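Local coordinates for mandelate racemase/muconate lactonizing enzyme-like protein (Rubrobacter xylanophilus DSM 9941, PDB 3CYJ) that is of unknown function but belongs to the enolase superfamily, combining an N-terminal capping domain with a beta/alpha-barrel domain, and holds a sodium ion, at residues 51-56 with 323-328; 59-64 with 95-100; 64-69 with 100-105; 275-280 with 304-309. One frame throughout, in Å; residues are numbered along the deposited sequence.

Contact 1 of 4, residues 51-56 with 323-328; sequences YTYGDV and ARVERL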
loop_
_atom_site.group_PDB
_atom_site.type_symbol
_atom_site.label_atom_id
_atom_site.label_comp_id
_atom_site.label_asym_id
_atom_site.label_seq_id
_atom_site.Cartn_x
_atom_site.Cartn_y
_atom_site.Cartn_z
ATOM N N TYR A 51 -21.055 -14.549 34.498
ATOM C CA TYR A 51 -20.557 -15.880 34.195
ATOM C C TYR A 51 -19.787 -15.914 32.875
ATOM O O TYR A 51 -19.810 -14.949 32.110
ATOM C CB TYR A 51 -21.714 -16.886 34.145
ATOM C CG TYR A 51 -22.799 -16.510 33.129
ATOM C CD1 TYR A 51 -22.726 -16.991 31.848
ATOM C CD2 TYR A 51 -23.899 -15.668 33.477
ATOM C CE1 TYR A 51 -23.669 -16.679 30.910
ATOM C CE2 TYR A 51 -24.878 -15.322 32.511
ATOM C CZ TYR A 51 -24.744 -15.854 31.217
ATOM O OH TYR A 51 -25.645 -15.616 30.197
ATOM N N THR A 52 -19.109 -17.033 32.608
ATOM C CA THR A 52 -18.529 -17.238 31.290
ATOM C C THR A 52 -18.703 -18.709 30.999
ATOM O O THR A 52 -19.095 -19.462 31.897
ATOM C CB THR A 52 -17.011 -16.775 31.241
ATOM O OG1 THR A 52 -16.552 -16.728 29.881
ATOM C CG2 THR A 52 -16.094 -17.675 32.128
ATOM N N TYR A 53 -18.497 -19.128 29.758
ATOM C CA TYR A 53 -18.516 -20.551 29.397
ATOM C C TYR A 53 -17.088 -20.918 28.966
ATOM O O TYR A 53 -16.484 -20.215 28.148
ATOM C CB TYR A 53 -19.481 -20.815 28.249
ATOM C CG TYR A 53 -20.912 -20.517 28.616
ATOM C CD1 TYR A 53 -21.659 -21.438 29.367
ATOM C CD2 TYR A 53 -21.521 -19.329 28.241
ATOM C CE1 TYR A 53 -22.957 -21.187 29.730
ATOM C CE2 TYR A 53 -22.848 -19.059 28.590
ATOM C CZ TYR A 53 -23.558 -20.013 29.335
ATOM O OH TYR A 53 -24.869 -19.825 29.693
ATOM N N GLY A 54 -16.535 -21.990 29.513
ATOM C CA GLY A 54 -15.151 -22.308 29.198
ATOM C C GLY A 54 -14.673 -23.425 30.090
ATOM O O GLY A 54 -15.486 -24.198 30.571
ATOM N N ASP A 55 -13.354 -23.508 30.312
ATOM C CA ASP A 55 -12.808 -24.589 31.112
ATOM C C ASP A 55 -12.980 -24.260 32.605
ATOM O O ASP A 55 -12.926 -23.061 32.990
ATOM C CB ASP A 55 -11.337 -24.857 30.767
ATOM C CG ASP A 55 -10.803 -26.127 31.469
ATOM O OD1 ASP A 55 -11.387 -27.212 31.234
ATOM O OD2 ASP A 55 -9.864 -26.024 32.283
ATOM N N VAL A 56 -13.162 -25.303 33.441
ATOM C CA VAL A 56 -13.226 -25.109 34.888
ATOM C C VAL A 56 -12.003 -24.341 35.358
ATOM O O VAL A 56 -12.066 -23.651 36.380
ATOM C CB VAL A 56 -13.304 -26.454 35.750
ATOM C CG1 VAL A 56 -14.633 -27.097 35.619
ATOM C CG2 VAL A 56 -12.194 -27.470 35.385
ATOM N N ALA A 323 -28.752 -20.708 25.833
ATOM C CA ALA A 323 -30.147 -20.486 26.183
ATOM C C ALA A 323 -30.640 -21.611 27.132
ATOM O O ALA A 323 -31.138 -21.356 28.232
ATOM C CB ALA A 323 -31.003 -20.432 24.928
ATOM N N ARG A 324 -30.436 -22.847 26.720
ATOM C CA ARG A 324 -30.867 -24.008 27.512
ATOM C C ARG A 324 -30.207 -24.069 28.896
ATOM O O ARG A 324 -30.881 -24.206 29.896
ATOM C CB ARG A 324 -30.598 -25.287 26.720
ATOM C CG ARG A 324 -30.836 -26.603 27.463
ATOM C CD ARG A 324 -30.557 -27.785 26.486
ATOM N NE ARG A 324 -30.807 -29.065 27.130
ATOM C CZ ARG A 324 -29.900 -29.751 27.812
ATOM N NH1 ARG A 324 -28.647 -29.311 27.904
ATOM N NH2 ARG A 324 -30.253 -30.887 28.404
ATOM N N VAL A 325 -28.887 -23.946 28.969
ATOM C CA VAL A 325 -28.184 -23.908 30.266
ATOM C C VAL A 325 -28.639 -22.728 31.143
ATOM O O VAL A 325 -28.689 -22.839 32.358
ATOM C CB VAL A 325 -26.639 -23.866 30.038
ATOM C CG1 VAL A 325 -25.845 -23.343 31.278
ATOM C CG2 VAL A 325 -26.127 -25.223 29.583
ATOM N N GLU A 326 -28.918 -21.576 30.531
ATOM C CA GLU A 326 -29.345 -20.412 31.294
ATOM C C GLU A 326 -30.768 -20.613 31.900
ATOM O O GLU A 326 -30.971 -20.259 33.038
ATOM C CB GLU A 326 -29.187 -19.117 30.469
ATOM C CG GLU A 326 -27.721 -18.665 30.355
ATOM C CD GLU A 326 -27.343 -17.914 29.034
ATOM O OE1 GLU A 326 -28.226 -17.375 28.337
ATOM O OE2 GLU A 326 -26.131 -17.843 28.716
ATOM N N ARG A 327 -31.706 -21.205 31.146
ATOM C CA ARG A 327 -33.067 -21.458 31.630
ATOM C C ARG A 327 -33.064 -22.526 32.718
ATOM O O ARG A 327 -33.874 -22.489 33.648
ATOM C CB ARG A 327 -34.026 -21.904 30.487
ATOM N N LEU A 328 -32.167 -23.494 32.584
ATOM C CA LEU A 328 -32.011 -24.567 33.524
ATOM C C LEU A 328 -31.413 -24.073 34.831
ATOM O O LEU A 328 -31.804 -24.537 35.897
ATOM C CB LEU A 328 -31.076 -25.591 32.892
ATOM C CG LEU A 328 -30.844 -26.989 33.476
ATOM C CD1 LEU A 328 -32.160 -27.773 33.730
ATOM C CD2 LEU A 328 -29.910 -27.797 32.542
#
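Two tyrosine hydroxyls, those of Y51 and Y53, converge on a single carboxylate oxygen of E326. Polar contacts dominate. Y53 OH donates to E326 OE2 across 2.5 Å, a short bond that meets the oxygen on its anti side, 24° out of the carboxylate plane. Y51 OH lies 2.7 Å from the same E326 OE2 in a weak hydrogen bond; its ring plane and the carboxylate plane are 54° apart. The two phenols share one oxygen, the Y51 bond being the weaker, and Y51 OH also has a weak hydrogen bond with V302 N. Y51 reaches E326 with CG lodged between its backbone N and carbonyl carbon (chi1 57°), and its side chain runs at about a right angle to that of E326. The other oxygen, E326 OE1, accepts a hydrogen bond from A301 N, so both oxygens of this buried carboxylate have partners.

The contact joins the two domains of an enolase-superfamily chain. Y51 and Y53 sit on strand 46-53, at one border of the antiparallel sheet of the N-terminal domain, whereas E326 belongs to helix 320-329, which follows barrel strand 313-319. The short segments 51-53 and 323-328 approach to 11.8 Å between axes, a gap bridged by side chains alone.

Apolar contact is slighter. V325 CG1 comes to the edge of the Y53 ring, in its plane, with Y53 CE1 3.9 Å from V325 CG1. The same ring stacks with H322, one turn earlier on the helix. M36 of strand 33-43 touches Y51, Y53 and V325 alike.

Contact 2 of 4, residues 59-64 with 95-100; sequences GRFVES and PGVGAM
F61 lays one face of its ring over the backbone of G98. The distance from G98 CA to the ring centroid is 3.7 Å and the line is 15° off the ring normal, which identifies a CH-pi contact made by an alpha carbon. G98 CA is displaced toward the rim, and F61 CZ and F61 CE2 both lie 3.7 Å from it. Because G98 bears no side chain, the ring can settle directly on the main chain, and the alpha carbons of F61 and G98 come within 6.7 Å.

With CG anti to its own backbone N (chi1 -163°), the F61 side chain extends from helix 57-70 across to the first turn of helix 97-116. A chi2 of 100° then stands the ring roughly across the CA-CB-CG plane, turning a face to G98. V97 adds one methyl beside the stem of the phenylalanine: V97 CG1 is 4.1 Å from F61 CB and approaches the ring obliquely. The turn beneath is ordered from its N-cap residue, G96, whose O receives M100 N at 2.9 Å.

Around the segments, F61 also touches I89 and A92 in the loop ahead of helix 97-116, and S57 of a second subunit. V97 packs back onto V58 of helix 57-70, and V62, the residue after F61, touches V13 of strand 8-26, which ties the helix pair to the antiparallel sheet.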
loop_
_atom_site.group_PDB
_atom_site.type_symbol
_atom_site.label_atom_id
_atom_site.label_comp_id
_atom_site.label_asym_id
_atom_site.label_seq_id
_atom_site.Cartn_x
_atom_site.Cartn_y
_atom_site.Cartn_z
ATOM N N GLY A 59 -12.309 -20.715 36.754
ATOM C CA GLY A 59 -12.587 -20.465 38.178
ATOM C C GLY A 59 -11.367 -20.334 39.065
ATOM O O GLY A 59 -11.264 -19.421 39.892
ATOM N N ARG A 60 -10.407 -21.220 38.873
ATOM C CA ARG A 60 -9.121 -21.097 39.569
ATOM C C ARG A 60 -8.347 -19.779 39.237
ATOM O O ARG A 60 -7.753 -19.120 40.139
ATOM C CB ARG A 60 -8.255 -22.357 39.269
ATOM C CG ARG A 60 -7.014 -22.425 40.175
ATOM C CD ARG A 60 -7.465 -22.566 41.689
ATOM N NE ARG A 60 -6.450 -22.092 42.623
ATOM C CZ ARG A 60 -5.460 -22.849 43.107
ATOM N NH1 ARG A 60 -5.327 -24.138 42.727
ATOM N NH2 ARG A 60 -4.596 -22.314 43.979
ATOM N N PHE A 61 -8.361 -19.381 37.947
ATOM C CA PHE A 61 -7.789 -18.094 37.544
ATOM C C PHE A 61 -8.435 -16.905 38.285
ATOM O O PHE A 61 -7.746 -16.007 38.751
ATOM C CB PHE A 61 -7.922 -17.883 36.011
ATOM C CG PHE A 61 -7.019 -16.786 35.461
ATOM C CD1 PHE A 61 -5.815 -17.096 34.839
ATOM C CD2 PHE A 61 -7.388 -15.427 35.566
ATOM C CE1 PHE A 61 -4.960 -16.052 34.327
ATOM C CE2 PHE A 61 -6.571 -14.405 35.058
ATOM C CZ PHE A 61 -5.349 -14.723 34.436
ATOM N N VAL A 62 -9.762 -16.876 38.345
ATOM C CA VAL A 62 -10.480 -15.844 39.163
ATOM C C VAL A 62 -10.006 -15.835 40.616
ATOM O O VAL A 62 -9.649 -14.776 41.171
ATOM C CB VAL A 62 -12.022 -16.046 39.141
ATOM C CG1 VAL A 62 -12.744 -15.069 40.096
ATOM C CG2 VAL A 62 -12.552 -15.967 37.687
ATOM N N GLU A 63 -9.978 -17.022 41.236
ATOM C CA GLU A 63 -9.567 -17.098 42.655
ATOM C C GLU A 63 -8.166 -16.547 42.808
ATOM O O GLU A 63 -7.908 -15.709 43.665
ATOM C CB GLU A 63 -9.648 -18.531 43.187
ATOM C CG GLU A 63 -11.081 -18.967 43.258
ATOM C CD GLU A 63 -11.278 -20.496 43.344
ATOM O OE1 GLU A 63 -10.294 -21.291 43.380
ATOM O OE2 GLU A 63 -12.458 -20.905 43.340
ATOM N N SER A 64 -7.274 -17.002 41.918
ATOM C CA SER A 64 -5.857 -16.789 42.093
ATOM C C SER A 64 -5.471 -15.365 41.770
ATOM O O SER A 64 -4.648 -14.763 42.474
ATOM C CB SER A 64 -5.100 -17.779 41.225
ATOM O OG SER A 64 -3.751 -17.370 41.081
ATOM N N PRO A 95 -4.981 -13.175 27.382
ATOM C CA PRO A 95 -5.999 -13.693 26.447
ATOM C C PRO A 95 -6.519 -15.086 26.829
ATOM O O PRO A 95 -5.917 -15.735 27.650
ATOM C CB PRO A 95 -5.239 -13.762 25.120
ATOM C CG PRO A 95 -3.809 -13.979 25.492
ATOM C CD PRO A 95 -3.607 -13.475 26.921
ATOM N N GLY A 96 -7.596 -15.548 26.204
ATOM C CA GLY A 96 -8.110 -16.885 26.451
ATOM C C GLY A 96 -8.737 -17.088 27.839
ATOM O O GLY A 96 -9.597 -16.319 28.262
ATOM N N VAL A 97 -8.276 -18.098 28.569
ATOM C CA VAL A 97 -8.798 -18.361 29.916
ATOM C C VAL A 97 -8.845 -17.082 30.792
ATOM O O VAL A 97 -9.866 -16.841 31.438
ATOM C CB VAL A 97 -7.915 -19.420 30.658
ATOM C CG1 VAL A 97 -8.133 -19.350 32.201
ATOM C CG2 VAL A 97 -8.168 -20.786 30.091
ATOM N N GLY A 98 -7.737 -16.306 30.807
ATOM C CA GLY A 98 -7.622 -15.070 31.588
ATOM C C GLY A 98 -8.680 -14.037 31.192
ATOM O O GLY A 98 -9.225 -13.304 32.068
ATOM N N ALA A 99 -8.997 -13.973 29.893
ATOM C CA ALA A 99 -9.945 -12.984 29.397
ATOM C C ALA A 99 -11.348 -13.402 29.773
ATOM O O ALA A 99 -12.216 -12.568 30.074
ATOM C CB ALA A 99 -9.835 -12.850 27.851
ATOM N N MET A 100 -11.587 -14.707 29.691
ATOM C CA MET A 100 -12.864 -15.295 30.082
ATOM C C MET A 100 -13.132 -14.997 31.582
ATOM O O MET A 100 -14.265 -14.655 31.967
ATOM C CB MET A 100 -12.841 -16.798 29.818
ATOM C CG MET A 100 -13.045 -17.096 28.371
ATOM S SD MET A 100 -13.199 -18.803 27.856
ATOM C CE MET A 100 -11.576 -18.928 27.272
#

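Contact 3 of 4, residues 64-69 with 100-105; sequences SKLAGV and MAVSAV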
loop_
_atom_site.group_PDB
_atom_site.type_symbol
_atom_site.label_atom_id
_atom_site.label_comp_id
_atom_site.label_asym_id
_atom_site.label_seq_id
_atom_site.Cartn_x
_atom_site.Cartn_y
_atom_site.Cartn_z
ATOM N N SER A 64 -7.274 -17.002 41.918
ATOM C CA SER A 64 -5.857 -16.789 42.093
ATOM C C SER A 64 -5.471 -15.365 41.770
ATOM O O SER A 64 -4.648 -14.763 42.474
ATOM C CB SER A 64 -5.100 -17.779 41.225
ATOM O OG SER A 64 -3.751 -17.370 41.081
ATOM N N LYS A 65 -6.038 -14.812 40.696
ATOM C CA LYS A 65 -5.546 -13.528 40.210
ATOM C C LYS A 65 -6.565 -12.378 40.381
ATOM O O LYS A 65 -6.170 -11.246 40.510
ATOM C CB LYS A 65 -5.144 -13.607 38.716
ATOM C CG LYS A 65 -3.949 -14.484 38.396
ATOM C CD LYS A 65 -2.717 -14.116 39.266
ATOM C CE LYS A 65 -2.136 -12.813 38.901
ATOM N NZ LYS A 65 -1.083 -12.356 39.898
ATOM N N LEU A 66 -7.862 -12.662 40.341
ATOM C CA LEU A 66 -8.813 -11.577 40.213
ATOM C C LEU A 66 -9.503 -11.154 41.523
ATOM O O LEU A 66 -9.691 -9.968 41.766
ATOM C CB LEU A 66 -9.837 -11.945 39.114
ATOM C CG LEU A 66 -9.189 -12.264 37.732
ATOM C CD1 LEU A 66 -10.230 -12.431 36.672
ATOM C CD2 LEU A 66 -8.130 -11.148 37.302
ATOM N N ALA A 67 -9.853 -12.123 42.371
ATOM C CA ALA A 67 -10.618 -11.842 43.599
ATOM C C ALA A 67 -9.888 -10.797 44.421
ATOM O O ALA A 67 -10.479 -9.806 44.869
ATOM C CB ALA A 67 -10.893 -13.191 44.421
ATOM N N GLY A 68 -8.574 -10.958 44.534
ATOM C CA GLY A 68 -7.776 -10.037 45.278
ATOM C C GLY A 68 -7.774 -8.629 44.716
ATOM O O GLY A 68 -7.535 -7.677 45.450
ATOM N N VAL A 69 -7.993 -8.469 43.412
ATOM C CA VAL A 69 -8.006 -7.106 42.815
ATOM C C VAL A 69 -9.373 -6.466 43.066
ATOM O O VAL A 69 -9.463 -5.273 43.338
ATOM C CB VAL A 69 -7.715 -7.163 41.277
ATOM C CG1 VAL A 69 -7.950 -5.813 40.599
ATOM C CG2 VAL A 69 -6.281 -7.674 41.025
ATOM N N MET A 100 -11.587 -14.707 29.691
ATOM C CA MET A 100 -12.864 -15.295 30.082
ATOM C C MET A 100 -13.132 -14.997 31.582
ATOM O O MET A 100 -14.265 -14.655 31.967
ATOM C CB MET A 100 -12.841 -16.798 29.818
ATOM C CG MET A 100 -13.045 -17.096 28.371
ATOM S SD MET A 100 -13.199 -18.803 27.856
ATOM C CE MET A 100 -11.576 -18.928 27.272
ATOM N N ALA A 101 -12.071 -15.083 32.397
ATOM C CA ALA A 101 -12.175 -14.817 33.828
ATOM C C ALA A 101 -12.460 -13.340 34.091
ATOM O O ALA A 101 -13.398 -13.003 34.859
ATOM C CB ALA A 101 -10.907 -15.269 34.573
ATOM N N VAL A 102 -11.634 -12.455 33.512
ATOM C CA VAL A 102 -11.919 -11.008 33.619
ATOM C C VAL A 102 -13.381 -10.683 33.219
ATOM O O VAL A 102 -14.067 -9.910 33.877
ATOM C CB VAL A 102 -10.935 -10.148 32.782
ATOM C CG1 VAL A 102 -11.438 -8.731 32.706
ATOM C CG2 VAL A 102 -9.516 -10.133 33.417
ATOM N N SER A 103 -13.864 -11.295 32.152
ATOM C CA SER A 103 -15.210 -11.027 31.646
ATOM C C SER A 103 -16.291 -11.380 32.672
ATOM O O SER A 103 -17.196 -10.584 32.946
ATOM C CB SER A 103 -15.440 -11.856 30.371
ATOM O OG SER A 103 -14.569 -11.402 29.350
ATOM N N ALA A 104 -16.204 -12.593 33.211
ATOM C CA ALA A 104 -17.150 -13.075 34.215
ATOM C C ALA A 104 -17.154 -12.134 35.404
ATOM O O ALA A 104 -18.210 -11.761 35.881
ATOM C CB ALA A 104 -16.750 -14.499 34.681
ATOM N N VAL A 105 -15.968 -11.762 35.890
ATOM C CA VAL A 105 -15.869 -10.842 37.008
ATOM C C VAL A 105 -16.447 -9.434 36.690
ATOM O O VAL A 105 -17.177 -8.856 37.488
ATOM C CB VAL A 105 -14.445 -10.707 37.483
ATOM C CG1 VAL A 105 -14.369 -9.675 38.601
ATOM C CG2 VAL A 105 -13.936 -12.026 38.014
#
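L66 makes its side of this contact through one methyl group and has by far the most surface buried here. L66 CD1 comes down on the backbone between A101 and V102, 3.5 Å from A101 C and equally 3.5 Å from V102 N. Around that point the methyl meets three side chains: A101 CB at 3.6 Å from L66 CD1, with V102 CG2 and V105 CG2 each at 4.0 Å from it. CG stands anti to the L66 carbonyl carbon, beside the backbone N, and chi2 of -172° then extends CD1 away from CA toward the partner helix.

V105 has the next largest share. It lies one turn beyond A101 and offers CG2, the branch anti to its carbonyl carbon. V102 uses the corresponding branch. With A101 these residues form a shallow apolar seat at positions i, i+1 and i+4, into which the leucine tip fits.

The pair belongs to the helical layer of the N-terminal capping domain, where helices 57-70, 78-88 and 97-116 pack together. Segments 64-69 and 100-105 run in similar directions, with axes 10.3 Å apart and a signed crossing angle of -31°. Helix 57-70 is irregular here, with a wider pi-type turn at 64-66 and a kink at 68-69, where the backbone N atoms lack the usual bond to the preceding turn; V69 N bonds instead to L66 O at 2.8 Å. Helix 78-88 packs against the same pair, M85 touching both V69 and V105, while I89, just after it, touches L66 and V102.

Contact 4 of 4, residues 275-280 with 304-309; sequences GGITGL and AHACCA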
loop_
_atom_site.group_PDB
_atom_site.type_symbol
_atom_site.label_atom_id
_atom_site.label_comp_id
_atom_site.label_asym_id
_atom_site.label_seq_id
_atom_site.Cartn_x
_atom_site.Cartn_y
_atom_site.Cartn_z
ATOM N N GLY A 275 -13.896 -9.249 27.350
ATOM C CA GLY A 275 -13.605 -8.298 28.436
ATOM C C GLY A 275 -14.853 -7.821 29.150
ATOM O O GLY A 275 -14.827 -6.826 29.884
ATOM N N GLY A 276 -15.937 -8.547 28.947
ATOM C CA GLY A 276 -17.137 -8.293 29.707
ATOM C C GLY A 276 -17.868 -7.063 29.186
ATOM O O GLY A 276 -17.741 -6.687 28.019
ATOM N N ILE A 277 -18.630 -6.435 30.072
ATOM C CA ILE A 277 -19.408 -5.298 29.690
ATOM C C ILE A 277 -18.468 -4.144 29.394
ATOM O O ILE A 277 -18.610 -3.484 28.368
ATOM C CB ILE A 277 -20.444 -4.986 30.744
ATOM C CG1 ILE A 277 -21.586 -6.027 30.579
ATOM C CG2 ILE A 277 -20.916 -3.520 30.627
ATOM C CD1 ILE A 277 -22.469 -6.180 31.790
ATOM N N THR A 278 -17.485 -3.923 30.274
ATOM C CA THR A 278 -16.535 -2.868 30.035
ATOM C C THR A 278 -15.887 -3.049 28.658
ATOM O O THR A 278 -15.809 -2.098 27.898
ATOM C CB THR A 278 -15.504 -2.806 31.178
ATOM O OG1 THR A 278 -16.216 -2.535 32.386
ATOM C CG2 THR A 278 -14.471 -1.704 30.945
ATOM N N GLY A 279 -15.473 -4.282 28.320
ATOM C CA GLY A 279 -14.890 -4.556 27.016
ATOM C C GLY A 279 -15.870 -4.241 25.887
ATOM O O GLY A 279 -15.511 -3.568 24.886
ATOM N N LEU A 280 -17.110 -4.705 26.044
ATOM C CA LEU A 280 -18.110 -4.538 25.012
ATOM C C LEU A 280 -18.398 -3.090 24.648
ATOM O O LEU A 280 -18.722 -2.805 23.512
ATOM C CB LEU A 280 -19.399 -5.290 25.356
ATOM C CG LEU A 280 -20.342 -5.518 24.163
ATOM C CD1 LEU A 280 -19.746 -6.430 23.141
ATOM C CD2 LEU A 280 -21.689 -6.121 24.584
ATOM N N ALA A 304 -28.481 -9.802 26.114
ATOM C CA ALA A 304 -29.725 -9.037 26.096
ATOM C C ALA A 304 -29.603 -7.678 26.812
ATOM O O ALA A 304 -30.143 -6.659 26.327
ATOM C CB ALA A 304 -30.869 -9.851 26.673
ATOM N N HIS A 305 -28.853 -7.611 27.915
ATOM C CA HIS A 305 -28.644 -6.300 28.530
ATOM C C HIS A 305 -27.521 -5.502 27.889
ATOM O O HIS A 305 -27.701 -4.311 27.530
ATOM C CB HIS A 305 -28.421 -6.425 30.023
ATOM C CG HIS A 305 -29.654 -6.830 30.768
ATOM N ND1 HIS A 305 -30.491 -5.912 31.376
ATOM C CD2 HIS A 305 -30.227 -8.045 30.948
ATOM C CE1 HIS A 305 -31.514 -6.554 31.914
ATOM N NE2 HIS A 305 -31.378 -7.845 31.665
ATOM N N ALA A 306 -26.371 -6.171 27.734
ATOM C CA ALA A 306 -25.137 -5.532 27.269
ATOM C C ALA A 306 -25.338 -4.913 25.887
ATOM O O ALA A 306 -24.906 -3.789 25.637
ATOM C CB ALA A 306 -23.964 -6.537 27.280
ATOM N N CYS A 307 -26.047 -5.625 25.022
ATOM C CA CYS A 307 -26.243 -5.195 23.645
ATOM C C CYS A 307 -27.184 -4.004 23.489
ATOM O O CYS A 307 -27.258 -3.420 22.407
ATOM C CB CYS A 307 -26.766 -6.362 22.836
ATOM S SG CYS A 307 -25.476 -7.493 22.304
ATOM N N CYS A 308 -27.889 -3.629 24.565
ATOM C CA CYS A 308 -28.784 -2.466 24.517
ATOM C C CYS A 308 -27.911 -1.234 24.471
ATOM O O CYS A 308 -28.328 -0.133 24.090
ATOM C CB CYS A 308 -29.753 -2.447 25.708
ATOM S SG CYS A 308 -31.145 -3.643 25.466
ATOM N N ALA A 309 -26.664 -1.434 24.834
ATOM C CA ALA A 309 -25.756 -0.288 24.924
ATOM C C ALA A 309 -24.930 -0.061 23.638
ATOM O O ALA A 309 -24.093 0.851 23.584
ATOM C CB ALA A 309 -24.841 -0.458 26.109
#
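No flat side-chain group takes part where I277 and L280 meet A306, so no ring face or ring edge enters the contact. The imidazole of H305, the sole ring in the two segments, is directed elsewhere and hydrogen-bonds through ND1 to A122 N. The flat surface that does matter is a peptide group: L280 CD2 stands almost directly above the A306 carbonyl carbon, 4.1 Å from A306 C, on the face of the peptide leading to C307.

A306 CB is the focus of the apolar contact. It points at helix 276-280 and is approached by two residues three positions apart. L280 CD2 is the closer, at 3.6 Å from A306 CB, and I277 CG1 follows at 4.1 Å from the same carbon. L280 reaches across because its CG is anti to its backbone N (chi1 -163°). I277 CB does not aim at the partner, but CG1, anti to the carbonyl carbon, lies nearer to it. The small alanine lets the backbones come close, with I277 CA 6.2 Å from A306 CA.

Backbone bonding fixes both sides. L280 N bonds to G276 O at 2.9 Å, and C308 N bonds to H305 O at 3.0 Å in the 3-10 turn that follows A306. Beneath the pair, L280 touches F294 and C307 touches A296, both on strand 294-296. The short helix 276-280, ahead of helix 283-290, and helix 300-306 flank that strand in sequence, as in the beta/alpha barrel of the enolase C-terminal domain.

Contacts 2 and 3 form one continuous interface: both use helices 57-70 and 97-116, their centres are 6 Å apart, they share S64 and M100, and their segments alternate along the chain. Contact 1 spans the longest sequence interval, enclosing the other three. Its centre is 16 and 17 Å from those of contacts 2 and 3, and T52 CG2 touches M100 O at 3.5 Å. Contact 4 follows later, within the barrel domain; S103 OG lies 3.0 Å from G275 N, a probable hydrogen bond linking contacts 3 and 4. Contact 1 and this bond are among the links between the domains. Contacts 1, 2 and 3 border a second subunit, and T278 of contact 4 packs on F128 of a third.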